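Local coordinates for protein ATP-dependent Clp protease proteolytic subunit (Plasmodium falciparum, PDB 4GM2) that is the inactive subunit of the apicoplast-localized caseinolytic protease complex, a member of the peptidase S14 family, at residues Asn175-Ser178 and Asn179-Glu182; Asp190-Asp194 and Phe195-Asp199. All blocks are in the same frame, centred on the assembly; numbering follows the deposited sequence.

Interaction 1. Residues Asn175-Ser178 and Asn179-Glu182; sequences NVIS and NVLE
Ile177 meets both Val180 and Leu181, three and four residues further along the chain, through loose apolar touches. Ile177 CD1 reaches towards Val180 CG1 at 4.4 Å, while its other branch, CG2, lies 4.3 Å from Leu181 CD1, so that one forked side chain serves two neighbours. Val180 holds CG1 between its own backbone N and carbonyl carbon (chi1 87°), which brings that methyl to Ile177. Of the three, Ile177 and Leu181 are buried and form the packed side of the contact, closed by helix 148-170, whereas Val180 is partly exposed.

The backbone bonds change in kind along this short stretch. Asn179 N gives a regular bond to Asn175 O at 3.0 Å, and Val180 N binds Val176 O at 3.0 Å, both reaching four residues back. Toward the C-terminal end weak three-residue bonds appear as well, from Val180 N to Ile177 O and from Leu181 N to Ser178 O.

The opposite character belongs to Asn175, Asn179 and Glu182, which are exposed. The Asn175 amide is directed away from the following turn, and the Glu182 chain runs back alongside the backbone with CG 3.7 Å from Ser178 O.

Helix 174-180 and the residue after it pack on helix 148-170: Ile177 settles on Ile166, Ser167 and Thr170, and Leu181 on Ile163. Beyond the last turn, a backbone hydrogen bond joins Leu181 to Ser136, in the loop that follows strand 130-133.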
ATOM      1  N   ASN A 175      46.946  19.548 -10.725  1.00107.51           N
ATOM      2  CA  ASN A 175      48.111  18.657 -10.742  1.00111.37           C
ATOM      3  C   ASN A 175      48.215  17.794  -9.485  1.00110.94           C
ATOM      4  O   ASN A 175      48.459  16.589  -9.573  1.00111.86           O
ATOM      5  CB  ASN A 175      49.406  19.457 -10.906  1.00116.41           C
ATOM      6  CG  ASN A 175      49.341  20.462 -12.039  1.00120.89           C
ATOM      7  OD1 ASN A 175      48.446  21.310 -12.089  1.00119.82           O
ATOM      8  ND2 ASN A 175      50.308  20.389 -12.947  1.00126.99           N
ATOM      9  N   VAL A 176      48.042  18.421  -8.322  1.00109.26           N
ATOM     10  CA  VAL A 176      48.117  17.723  -7.033  1.00107.74           C
ATOM     11  C   VAL A 176      46.882  16.848  -6.794  1.00104.11           C
ATOM     12  O   VAL A 176      46.987  15.777  -6.196  1.00104.60           O
ATOM     13  CB  VAL A 176      48.400  18.698  -5.849  1.00108.35           C
ATOM     14  CG1 VAL A 176      47.455  19.889  -5.855  1.00106.09           C
ATOM     15  CG2 VAL A 176      48.360  17.981  -4.503  1.00107.76           C
ATOM     16  N   ILE A 177      45.727  17.296  -7.281  1.00101.44           N
ATOM     17  CA  ILE A 177      44.485  16.526  -7.176  1.00 98.12           C
ATOM     18  C   ILE A 177      44.483  15.337  -8.146  1.00101.00           C
ATOM     19  O   ILE A 177      44.072  14.233  -7.779  1.00101.21           O
ATOM     20  CB  ILE A 177      43.234  17.422  -7.361  1.00 93.74           C
ATOM     21  CG1 ILE A 177      43.107  18.423  -6.201  1.00 92.06           C
ATOM     22  CG2 ILE A 177      41.960  16.590  -7.498  1.00 91.12           C
ATOM     23  CD1 ILE A 177      42.997  17.809  -4.817  1.00 90.34           C
ATOM     24  N   SER A 178      44.956  15.564  -9.372  1.00103.66           N
ATOM     25  CA  SER A 178      45.140  14.481 -10.341  1.00104.41           C
ATOM     26  C   SER A 178      46.128  13.442  -9.809  1.00107.44           C
ATOM     27  O   SER A 178      45.924  12.238  -9.981  1.00106.29           O
ATOM     28  CB  SER A 178      45.624  15.032 -11.683  1.00105.66           C
ATOM     29  OG  SER A 178      45.707  14.009 -12.659  1.00108.49           O
ATOM     30  N   ASN A 179      47.183  13.932  -9.157  1.00111.05           N
ATOM     31  CA  ASN A 179      48.215  13.109  -8.523  1.00116.39           C
ATOM     32  C   ASN A 179      47.673  12.245  -7.382  1.00114.62           C
ATOM     33  O   ASN A 179      48.066  11.086  -7.224  1.00115.79           O
ATOM     34  CB  ASN A 179      49.339  14.020  -8.010  1.00120.92           C
ATOM     35  CG  ASN A 179      50.405  13.270  -7.236  1.00125.56           C
ATOM     36  OD1 ASN A 179      51.255  12.594  -7.819  1.00128.90           O
ATOM     37  ND2 ASN A 179      50.378  13.404  -5.912  1.00125.51           N
ATOM     38  N   VAL A 180      46.766  12.818  -6.597  1.00113.54           N
ATOM     39  CA  VAL A 180      46.215  12.149  -5.421  1.00113.61           C
ATOM     40  C   VAL A 180      45.043  11.224  -5.773  1.00112.35           C
ATOM     41  O   VAL A 180      44.566  10.465  -4.925  1.00113.57           O
ATOM     42  CB  VAL A 180      45.824  13.175  -4.329  1.00111.42           C
ATOM     43  CG1 VAL A 180      44.407  13.700  -4.532  1.00109.47           C
ATOM     44  CG2 VAL A 180      45.983  12.569  -2.946  1.00113.18           C
ATOM     45  N   LEU A 181      44.588  11.291  -7.023  1.00110.37           N
ATOM     46  CA  LEU A 181      43.510  10.425  -7.501  1.00108.52           C
ATOM     47  C   LEU A 181      44.035   9.183  -8.227  1.00111.87           C
ATOM     48  O   LEU A 181      43.272   8.453  -8.865  1.00109.84           O
ATOM     49  CB  LEU A 181      42.528  11.202  -8.388  1.00104.77           C
ATOM     50  CG  LEU A 181      41.554  12.189  -7.731  1.00103.13           C
ATOM     51  CD1 LEU A 181      40.568  12.722  -8.758  1.00102.02           C
ATOM     52  CD2 LEU A 181      40.813  11.579  -6.549  1.00101.90           C
ATOM     53  N   GLU A 182      45.342   8.952  -8.119  1.00116.62           N
ATOM     54  CA  GLU A 182      45.967   7.741  -8.650  1.00120.06           C
ATOM     55  C   GLU A 182      46.052   6.667  -7.566  1.00120.75           C
ATOM     56  O   GLU A 182      46.473   5.538  -7.825  1.00124.10           O
ATOM     57  CB  GLU A 182      47.352   8.056  -9.224  1.00124.51           C
ATOM     58  CG  GLU A 182      47.308   8.891 -10.496  1.00127.95           C
ATOM     59  CD  GLU A 182      48.682   9.294 -10.997  1.00134.28           C
ATOM     60  OE1 GLU A 182      48.872  10.492 -11.297  1.00136.28           O
ATOM     61  OE2 GLU A 182      49.570   8.420 -11.096  1.00139.59           O
TER

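Interaction 2. Residues Asp190-Asp194 and Phe195-Asp199; sequences DEAVD and FKLID
Ala192 O is gripped by two backbone donors, Leu197 N at 2.9 Å and Ile198 N at 3.2 Å, and is the pivot on which the chain leaves its helix. The first donor arrives nearly along the C=O axis (166°), the second from above the carbonyl plane. Lys196, with positive phi (69°), makes the reversal, and a weak bond from its N to Val193 O completes a Schellman motif. Just before it, Phe195 N keeps the helical bond to Glu191 O at 3.0 Å.

The returning chain also covers the helix end with apolar groups. The contact characteristic of the motif joins Ala192 CB to Leu197 CB at 4.3 Å. Ile198 adds further cover and straddles two residues: CG1 lies 3.9 Å from Ala192 CB, and CG2, anti to the backbone N, meets Val193 CG2 at 3.8 Å, the two side chains crossing at about a right angle. Next to this, Val193 CA makes a CA-H...O contact with Ile198 O.

Ala192 and Ile198 together pack on Phe131 of strand 130-133, and Leu197 on helix 110-116. Asp199 turns its carboxylate to Arg123 in a salt bridge, just where the chain enters strand 200-201 beside strand 123-125.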
ATOM      1  N   ASP A 190      39.856  15.391  11.124  1.00 87.25           N
ATOM      2  CA  ASP A 190      40.995  16.313  11.220  1.00 90.57           C
ATOM      3  C   ASP A 190      41.769  16.419   9.911  1.00 90.15           C
ATOM      4  O   ASP A 190      42.166  17.514   9.501  1.00 89.71           O
ATOM      5  CB  ASP A 190      41.952  15.880  12.338  1.00 96.01           C
ATOM      6  CG  ASP A 190      41.414  16.175  13.723  1.00 98.11           C
ATOM      7  OD1 ASP A 190      40.648  17.149  13.872  1.00 97.85           O
ATOM      8  OD2 ASP A 190      41.770  15.438  14.669  1.00100.99           O
ATOM      9  N   GLU A 191      41.987  15.273   9.272  1.00 90.36           N
ATOM     10  CA  GLU A 191      42.692  15.207   7.996  1.00 91.17           C
ATOM     11  C   GLU A 191      41.850  15.821   6.881  1.00 87.91           C
ATOM     12  O   GLU A 191      42.386  16.372   5.919  1.00 88.26           O
ATOM     13  CB  GLU A 191      43.066  13.759   7.661  1.00 93.65           C
ATOM     14  CG  GLU A 191      44.131  13.161   8.576  1.00 99.07           C
ATOM     15  CD  GLU A 191      44.299  11.655   8.410  1.00101.69           C
ATOM     16  OE1 GLU A 191      43.314  10.967   8.060  1.00100.20           O
ATOM     17  OE2 GLU A 191      45.423  11.156   8.642  1.00105.08           O
ATOM     18  N   ALA A 192      40.530  15.723   7.025  1.00 85.95           N
ATOM     19  CA  ALA A 192      39.594  16.314   6.081  1.00 82.49           C
ATOM     20  C   ALA A 192      39.555  17.834   6.216  1.00 82.90           C
ATOM     21  O   ALA A 192      39.387  18.539   5.219  1.00 83.51           O
ATOM     22  CB  ALA A 192      38.206  15.723   6.270  1.00 79.92           C
ATOM     23  N   VAL A 193      39.706  18.330   7.444  1.00 83.94           N
ATOM     24  CA  VAL A 193      39.766  19.772   7.704  1.00 84.58           C
ATOM     25  C   VAL A 193      41.059  20.345   7.128  1.00 87.93           C
ATOM     26  O   VAL A 193      41.050  21.413   6.508  1.00 88.16           O
ATOM     27  CB  VAL A 193      39.647  20.104   9.215  1.00 84.47           C
ATOM     28  CG1 VAL A 193      39.983  21.562   9.495  1.00 83.27           C
ATOM     29  CG2 VAL A 193      38.246  19.796   9.717  1.00 82.62           C
ATOM     30  N   ASP A 194      42.154  19.611   7.321  1.00 91.38           N
ATOM     31  CA  ASP A 194      43.482  20.014   6.857  1.00 95.55           C
ATOM     32  C   ASP A 194      43.572  20.035   5.333  1.00 92.53           C
ATOM     33  O   ASP A 194      44.176  20.936   4.751  1.00 93.90           O
ATOM     34  CB  ASP A 194      44.553  19.084   7.435  1.00100.86           C
ATOM     35  CG  ASP A 194      45.918  19.739   7.513  1.00107.82           C
ATOM     36  OD1 ASP A 194      46.838  19.310   6.782  1.00109.38           O
ATOM     37  OD2 ASP A 194      46.071  20.690   8.308  1.00112.55           O
ATOM     38  N   PHE A 195      42.959  19.042   4.693  1.00 89.97           N
ATOM     39  CA  PHE A 195      42.958  18.934   3.234  1.00 88.61           C
ATOM     40  C   PHE A 195      41.940  19.893   2.612  1.00 88.15           C
ATOM     41  O   PHE A 195      41.878  20.038   1.388  1.00 87.92           O
ATOM     42  CB  PHE A 195      42.677  17.490   2.806  1.00 84.95           C
ATOM     43  CG  PHE A 195      43.057  17.190   1.381  1.00 82.98           C
ATOM     44  CD1 PHE A 195      44.383  16.945   1.035  1.00 84.52           C
ATOM     45  CD2 PHE A 195      42.086  17.136   0.385  1.00 79.13           C
ATOM     46  CE1 PHE A 195      44.735  16.663  -0.273  1.00 83.30           C
ATOM     47  CE2 PHE A 195      42.432  16.856  -0.927  1.00 78.38           C
ATOM     48  CZ  PHE A 195      43.758  16.619  -1.257  1.00 81.47           C
ATOM     49  N   LYS A 196      41.161  20.551   3.472  1.00 87.42           N
ATOM     50  CA  LYS A 196      40.134  21.523   3.073  1.00 84.77           C
ATOM     51  C   LYS A 196      38.934  20.907   2.350  1.00 80.88           C
ATOM     52  O   LYS A 196      38.277  21.569   1.545  1.00 79.70           O
ATOM     53  CB  LYS A 196      40.740  22.691   2.282  1.00 86.30           C
ATOM     54  CG  LYS A 196      41.182  23.844   3.167  1.00 89.87           C
ATOM     55  CD  LYS A 196      42.160  24.773   2.467  1.00 91.98           C
ATOM     56  CE  LYS A 196      43.597  24.412   2.799  1.00 96.08           C
ATOM     57  NZ  LYS A 196      44.519  25.519   2.429  1.00100.95           N
ATOM     58  N   LEU A 197      38.656  19.641   2.654  1.00 79.08           N
ATOM     59  CA  LEU A 197      37.419  18.986   2.239  1.00 77.29           C
ATOM     60  C   LEU A 197      36.265  19.473   3.107  1.00 78.31           C
ATOM     61  O   LEU A 197      35.107  19.494   2.687  1.00 78.15           O
ATOM     62  CB  LEU A 197      37.546  17.466   2.388  1.00 75.04           C
ATOM     63  CG  LEU A 197      38.253  16.645   1.309  1.00 74.18           C
ATOM     64  CD1 LEU A 197      38.488  15.228   1.809  1.00 74.33           C
ATOM     65  CD2 LEU A 197      37.460  16.628   0.010  1.00 71.06           C
ATOM     66  N   ILE A 198      36.616  19.861   4.330  1.00 82.51           N
ATOM     67  CA  ILE A 198      35.676  20.174   5.395  1.00 81.68           C
ATOM     68  C   ILE A 198      36.198  21.436   6.083  1.00 82.84           C
ATOM     69  O   ILE A 198      37.393  21.739   6.011  1.00 84.97           O
ATOM     70  CB  ILE A 198      35.607  18.987   6.397  1.00 83.26           C
ATOM     71  CG1 ILE A 198      34.876  17.783   5.781  1.00 81.87           C
ATOM     72  CG2 ILE A 198      34.995  19.386   7.735  1.00 86.16           C
ATOM     73  CD1 ILE A 198      33.420  18.011   5.427  1.00 79.27           C
ATOM     74  N   ASP A 199      35.302  22.169   6.737  1.00 79.84           N
ATOM     75  CA  ASP A 199      35.669  23.401   7.418  1.00 79.79           C
ATOM     76  C   ASP A 199      35.794  23.244   8.934  1.00 82.11           C
ATOM     77  O   ASP A 199      36.813  23.624   9.513  1.00 85.31           O
ATOM     78  CB  ASP A 199      34.674  24.509   7.072  1.00 79.17           C
ATOM     79  CG  ASP A 199      34.678  24.843   5.597  1.00 78.81           C
ATOM     80  OD1 ASP A 199      35.750  25.222   5.084  1.00 79.52           O
ATOM     81  OD2 ASP A 199      33.612  24.732   4.951  1.00 77.91           O
TER

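In the fold
Followed from the N terminus, the chain leaves the long helix 148-170, turns back into helix 174-180, and there makes interaction 1, a local contact in that short helix and the residues that follow it. Strand 185-188 then joins the mixed sheet before helix 189-194 and interaction 2, which closes the tight turn leading to strand 200-201 at the edge of the parallel sheet. The two lie in series, neither nesting nor crossing, with centres about 16 Å apart. They nevertheless meet: Ile177 CD1 packs 3.8 Å from Phe195 CZ. Phe195 also touches Thr170, so both interactions touch helix 148-170 at that residue.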